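Local coordinates for hypothetical protein Atu0120 (Agrobacterium tumefaciens, PDB 2I6H), which is of unknown function and belongs to the DUF924 family of bacterial proteins, here folded as an all-helical chain that pairs with a second copy of itself, at residues P43-F47 with D48-A52; L131-F134 with F135-F139. One frame throughout, in Å; residues are numbered along the deposited sequence.

Contact 1 of 2, residues P43-F47 with D48-A52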
loop_
_atom_site.group_PDB
_atom_site.type_symbol
_atom_site.label_atom_id
_atom_site.label_comp_id
_atom_site.label_asym_id
_atom_site.label_seq_id
_atom_site.Cartn_x
_atom_site.Cartn_y
_atom_site.Cartn_z
ATOM N N PRO A 43 -5.730 2.820 9.576
ATOM C CA PRO A 43 -4.626 2.319 8.742
ATOM C C PRO A 43 -3.275 2.798 9.224
ATOM O O PRO A 43 -2.284 2.109 8.985
ATOM C CB PRO A 43 -4.979 2.817 7.319
ATOM C CG PRO A 43 -5.929 4.010 7.557
ATOM C CD PRO A 43 -6.712 3.590 8.798
ATOM N N ASP A 44 -3.237 3.921 9.955
ATOM C CA ASP A 44 -2.017 4.373 10.629
ATOM C C ASP A 44 -1.403 3.232 11.464
ATOM O O ASP A 44 -0.168 3.022 11.484
ATOM C CB ASP A 44 -2.352 5.541 11.539
ATOM C CG ASP A 44 -1.149 5.982 12.382
ATOM O OD1 ASP A 44 -0.052 6.150 11.787
ATOM O OD2 ASP A 44 -1.309 6.131 13.620
ATOM N N LYS A 45 -2.267 2.464 12.117
ATOM C CA LYS A 45 -1.790 1.340 12.930
ATOM C C LYS A 45 -1.829 0.014 12.181
ATOM O O LYS A 45 -1.001 -0.858 12.455
ATOM C CB LYS A 45 -2.555 1.206 14.255
ATOM C CG LYS A 45 -2.566 2.441 15.173
ATOM C CD LYS A 45 -1.161 2.917 15.479
ATOM C CE LYS A 45 -1.130 3.951 16.589
ATOM N NZ LYS A 45 -1.963 5.113 16.212
ATOM N N TRP A 46 -2.792 -0.167 11.272
ATOM C CA TRP A 46 -2.873 -1.447 10.550
ATOM C C TRP A 46 -1.619 -1.699 9.722
ATOM O O TRP A 46 -1.189 -2.836 9.614
ATOM C CB TRP A 46 -4.082 -1.520 9.590
ATOM C CG TRP A 46 -5.376 -1.112 10.181
ATOM C CD1 TRP A 46 -5.713 -1.083 11.509
ATOM C CD2 TRP A 46 -6.523 -0.662 9.460
ATOM N NE1 TRP A 46 -6.993 -0.656 11.645
ATOM C CE2 TRP A 46 -7.523 -0.378 10.413
ATOM C CE3 TRP A 46 -6.798 -0.465 8.109
ATOM C CZ2 TRP A 46 -8.799 0.085 10.053
ATOM C CZ3 TRP A 46 -8.084 0.000 7.736
ATOM C CH2 TRP A 46 -9.058 0.273 8.712
ATOM N N PHE A 47 -1.043 -0.642 9.139
ATOM C CA PHE A 47 -0.052 -0.812 8.067
ATOM C C PHE A 47 1.350 -0.260 8.366
ATOM O O PHE A 47 2.166 -0.111 7.450
ATOM C CB PHE A 47 -0.564 -0.203 6.740
ATOM C CG PHE A 47 -1.915 -0.717 6.297
ATOM C CD1 PHE A 47 -2.166 -2.094 6.161
ATOM C CD2 PHE A 47 -2.940 0.169 6.036
ATOM C CE1 PHE A 47 -3.441 -2.569 5.759
ATOM C CE2 PHE A 47 -4.204 -0.284 5.634
ATOM C CZ PHE A 47 -4.448 -1.671 5.486
ATOM N N ASP A 48 1.630 0.076 9.619
ATOM C CA ASP A 48 2.923 0.641 9.981
ATOM C C ASP A 48 3.274 0.185 11.383
ATOM O O ASP A 48 2.581 0.550 12.352
ATOM C CB ASP A 48 2.853 2.173 9.903
ATOM C CG ASP A 48 4.028 2.852 10.568
ATOM O OD1 ASP A 48 5.177 2.424 10.314
ATOM O OD2 ASP A 48 3.791 3.808 11.349
ATOM N N LYS A 49 4.355 -0.587 11.487
ATOM C CA LYS A 49 4.823 -1.175 12.746
ATOM C C LYS A 49 4.968 -0.171 13.915
ATOM O O LYS A 49 5.540 0.912 13.755
ATOM C CB LYS A 49 6.133 -1.924 12.480
ATOM C CG LYS A 49 6.682 -2.721 13.642
ATOM C CD LYS A 49 8.088 -3.243 13.285
ATOM C CE LYS A 49 8.947 -3.464 14.526
ATOM N NZ LYS A 49 8.459 -4.612 15.356
ATOM N N ASP A 50 4.426 -0.531 15.078
ATOM C CA ASP A 50 4.445 0.334 16.258
ATOM C C ASP A 50 4.295 -0.560 17.461
ATOM O O ASP A 50 3.240 -1.192 17.635
ATOM C CB ASP A 50 3.283 1.360 16.202
ATOM C CG ASP A 50 3.108 2.153 17.515
ATOM O OD1 ASP A 50 4.082 2.287 18.287
ATOM O OD2 ASP A 50 1.991 2.653 17.779
ATOM N N ALA A 51 5.326 -0.610 18.304
ATOM C CA ALA A 51 5.301 -1.504 19.465
ATOM C C ALA A 51 4.215 -1.139 20.494
ATOM O O ALA A 51 3.715 -2.032 21.185
ATOM C CB ALA A 51 6.677 -1.616 20.134
ATOM N N ALA A 52 3.863 0.149 20.605
ATOM C CA ALA A 52 2.811 0.562 21.541
ATOM C C ALA A 52 1.477 -0.044 21.073
ATOM O O ALA A 52 0.664 -0.514 21.878
ATOM C CB ALA A 52 2.704 2.132 21.587
HETATM O O HOH W 1 1.965 3.643 13.241
HETATM O O HOH W 2 0.975 -0.214 14.274
#
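The short helix 43-46 gives way to the N-terminus of helix 51-69 through a linker in which the Lys45 chain lies across Asp50 and two waters join Asp48 to the helix it follows. Phe47 is the first residue to leave helical geometry, although its N still donates to Pro43 O at 3.0 Å. Asp44 O and Lys45 O each meet a water. Water 2 joins Lys45 O (2.8 Å) to the backbone O of Asp48, and in the conformer described water 1 lies between Asp44 O and Asp48 OD2. On the helix, the turn of Lys45 at chi2 (-55°) carries CD and CE to Asp50, with CE 3.6 Å from Asp50 OD2. A second turn, at chi4, swings NZ to Asp44 OD2, a salt bridge of 2.9 Å that meets the oxygen nearly along its C-O axis. Asp50 is the N-cap of helix 51-69: its OD1 accepts from Ala52 N at 3.2 Å, the donor lying 69° out of the carboxylate plane. The second subunit packs on this surface, with its Glu168 against Asp44 and Asp48. Lys45 NZ, paired with Asp44 and 4.9 Å from Asp50 OD2, probably offsets the charge of both; Asp44 OD1 and Asp48 OD2 bring like charges within 4.5 Å, and water carries the polar link from Asp48 to the helix end.

Contact 2 of 2, residues L131-F134 with F135-F139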
loop_
_atom_site.group_PDB
_atom_site.type_symbol
_atom_site.label_atom_id
_atom_site.label_comp_id
_atom_site.label_asym_id
_atom_site.label_seq_id
_atom_site.Cartn_x
_atom_site.Cartn_y
_atom_site.Cartn_z
ATOM N N LEU A 131 -12.193 -2.051 5.014
ATOM C CA LEU A 131 -12.001 -3.225 5.897
ATOM C C LEU A 131 -11.989 -4.553 5.154
ATOM O O LEU A 131 -11.639 -5.590 5.705
ATOM C CB LEU A 131 -13.064 -3.248 7.000
ATOM C CG LEU A 131 -13.011 -2.089 8.016
ATOM C CD1 LEU A 131 -14.284 -2.115 8.826
ATOM C CD2 LEU A 131 -11.746 -2.145 8.921
ATOM N N ARG A 132 -12.419 -4.524 3.905
ATOM C CA ARG A 132 -12.547 -5.748 3.104
ATOM C C ARG A 132 -11.261 -6.582 3.021
ATOM O O ARG A 132 -11.305 -7.827 3.063
ATOM C CB ARG A 132 -12.994 -5.295 1.707
ATOM C CG ARG A 132 -13.608 -6.323 0.874
ATOM C CD ARG A 132 -14.571 -5.618 -0.156
ATOM N NE ARG A 132 -15.773 -5.008 0.436
ATOM C CZ ARG A 132 -16.497 -4.049 -0.146
ATOM N NH1 ARG A 132 -16.130 -3.572 -1.329
ATOM N NH2 ARG A 132 -17.586 -3.562 0.422
ATOM N N VAL A 133 -10.126 -5.900 2.864
ATOM C CA VAL A 133 -8.846 -6.589 2.693
ATOM C C VAL A 133 -8.523 -7.581 3.845
ATOM O O VAL A 133 -7.780 -8.541 3.654
ATOM C CB VAL A 133 -7.676 -5.599 2.459
ATOM C CG1 VAL A 133 -7.379 -4.829 3.708
ATOM C CG2 VAL A 133 -6.413 -6.381 1.911
ATOM N N PHE A 134 -9.048 -7.308 5.043
ATOM C CA PHE A 134 -8.796 -8.248 6.172
ATOM C C PHE A 134 -9.354 -9.668 6.008
ATOM O O PHE A 134 -8.849 -10.615 6.649
ATOM C CB PHE A 134 -9.117 -7.563 7.508
ATOM C CG PHE A 134 -8.307 -6.316 7.674
ATOM C CD1 PHE A 134 -6.939 -6.434 7.944
ATOM C CD2 PHE A 134 -8.846 -5.041 7.392
ATOM C CE1 PHE A 134 -6.104 -5.314 8.020
ATOM C CE2 PHE A 134 -7.999 -3.872 7.456
ATOM C CZ PHE A 134 -6.632 -4.032 7.773
ATOM N N PHE A 135 -10.384 -9.824 5.154
ATOM C CA PHE A 135 -10.875 -11.143 4.763
ATOM C C PHE A 135 -9.948 -11.806 3.718
ATOM O O PHE A 135 -10.055 -13.007 3.478
ATOM C CB PHE A 135 -12.307 -11.038 4.167
ATOM C CG PHE A 135 -13.346 -10.714 5.179
ATOM C CD1 PHE A 135 -13.843 -11.707 6.037
ATOM C CD2 PHE A 135 -13.824 -9.412 5.315
ATOM C CE1 PHE A 135 -14.836 -11.406 7.030
ATOM C CE2 PHE A 135 -14.836 -9.098 6.269
ATOM C CZ PHE A 135 -15.332 -10.114 7.145
ATOM N N TYR A 136 -9.060 -11.034 3.089
ATOM C CA TYR A 136 -8.249 -11.553 1.950
ATOM C C TYR A 136 -6.810 -11.841 2.367
ATOM O O TYR A 136 -6.121 -12.698 1.786
ATOM C CB TYR A 136 -8.272 -10.531 0.795
ATOM C CG TYR A 136 -9.679 -10.121 0.360
ATOM C CD1 TYR A 136 -10.800 -10.963 0.580
ATOM C CD2 TYR A 136 -9.869 -8.905 -0.317
ATOM C CE1 TYR A 136 -12.091 -10.547 0.138
ATOM C CE2 TYR A 136 -11.137 -8.488 -0.751
ATOM C CZ TYR A 136 -12.229 -9.317 -0.526
ATOM O OH TYR A 136 -13.484 -8.908 -0.956
ATOM N N LEU A 137 -6.343 -11.103 3.381
ATOM C CA LEU A 137 -4.969 -11.260 3.842
ATOM C C LEU A 137 -4.604 -12.716 4.228
ATOM O O LEU A 137 -3.456 -13.123 3.987
ATOM C CB LEU A 137 -4.633 -10.260 4.978
ATOM C CG LEU A 137 -4.594 -8.787 4.505
ATOM C CD1 LEU A 137 -4.408 -7.883 5.719
ATOM C CD2 LEU A 137 -3.423 -8.606 3.534
ATOM N N PRO A 138 -5.540 -13.488 4.848
ATOM C CA PRO A 138 -5.191 -14.898 5.136
ATOM C C PRO A 138 -4.752 -15.647 3.855
ATOM O O PRO A 138 -3.887 -16.516 3.925
ATOM C CB PRO A 138 -6.476 -15.476 5.759
ATOM C CG PRO A 138 -7.103 -14.289 6.439
ATOM C CD PRO A 138 -6.872 -13.153 5.385
ATOM N N PHE A 139 -5.315 -15.277 2.703
ATOM C CA PHE A 139 -4.918 -15.952 1.448
ATOM C C PHE A 139 -3.503 -15.506 1.030
ATOM O O PHE A 139 -2.695 -16.347 0.617
ATOM C CB PHE A 139 -5.973 -15.744 0.367
ATOM C CG PHE A 139 -7.318 -16.293 0.762
ATOM C CD1 PHE A 139 -7.523 -17.678 0.759
ATOM C CD2 PHE A 139 -8.338 -15.432 1.200
ATOM C CE1 PHE A 139 -8.790 -18.228 1.133
ATOM C CE2 PHE A 139 -9.594 -15.969 1.597
ATOM C CZ PHE A 139 -9.806 -17.364 1.558
#
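Val133 O accepts two backbone bonds where the chain turns from helix 129-132 into helix 137-140. Tyr136 N donates to it at 2.9 Å from well above the carbonyl plane, whereas Leu137 N, at 3.0 Å, arrives almost head-on, with a C=O...N angle of 171°. One residue earlier, Phe135 N donates to Arg132 O at 3.0 Å. These i to i+3 and i to i+4 bonds carry a helical turn across the junction.

Aromatic contacts centre on Arg132 O. This oxygen stands 3.7 Å above the Tyr136 ring, over its centre, and also lies at the edge of the Phe135 ring, close to that ring's plane. The Arg132 side chain runs beside Tyr136 in the same direction, its CG 3.2 Å from Tyr136 OH. With chi1 at -160° the arginine chain extends away from its own N and along the tyrosine, its guanidinium plane inclined by 51° to the ring. Both polar ends are held by residues at and just after helix 123-126: Tyr136 OH bonds Asp124 OD2, and the arginine reaches Asp124 O through NE and Val127 O through NH2. Asp124 thus holds both side chains.

Apolar contacts converge on Leu137. Its CD1 meets Phe134 CD1 at 3.7 Å, approaching the ring obliquely with the two side chains pointing the same way, while its CG rests 4.0 Å from Val133 CG2.

The turn is buried among helices: Phe135, Tyr136 and Phe139 pack on helix 108-120, Leu131, Phe134 and Leu137 on helix 80-97, and Val133, Tyr136 and Phe139 on helix 145-155.

Contact 1 comes first along the chain and contact 2 some eighty residues later, both in the part of the chain that defines the DUF924 family. Their centres lie about 17 Å apart, contact 1 at the surface and contact 2 nearer the middle of the chain, yet they meet, mostly through aromatic side chains. Trp46 CE3 comes within 3.6 Å of Phe134 CZ in an edge-to-face arrangement, Leu131 lies beside the Trp46 ring, and Phe47 also packs on Phe134. Trp38 joins this cluster by stacking on Trp46 and meeting Phe134 edge-to-face. Helix 43-46 is thereby anchored to the buried turn between helices 129-132 and 137-140, while Pro43 and Phe47 also pack on the second subunit, linking the core to the dimer interface.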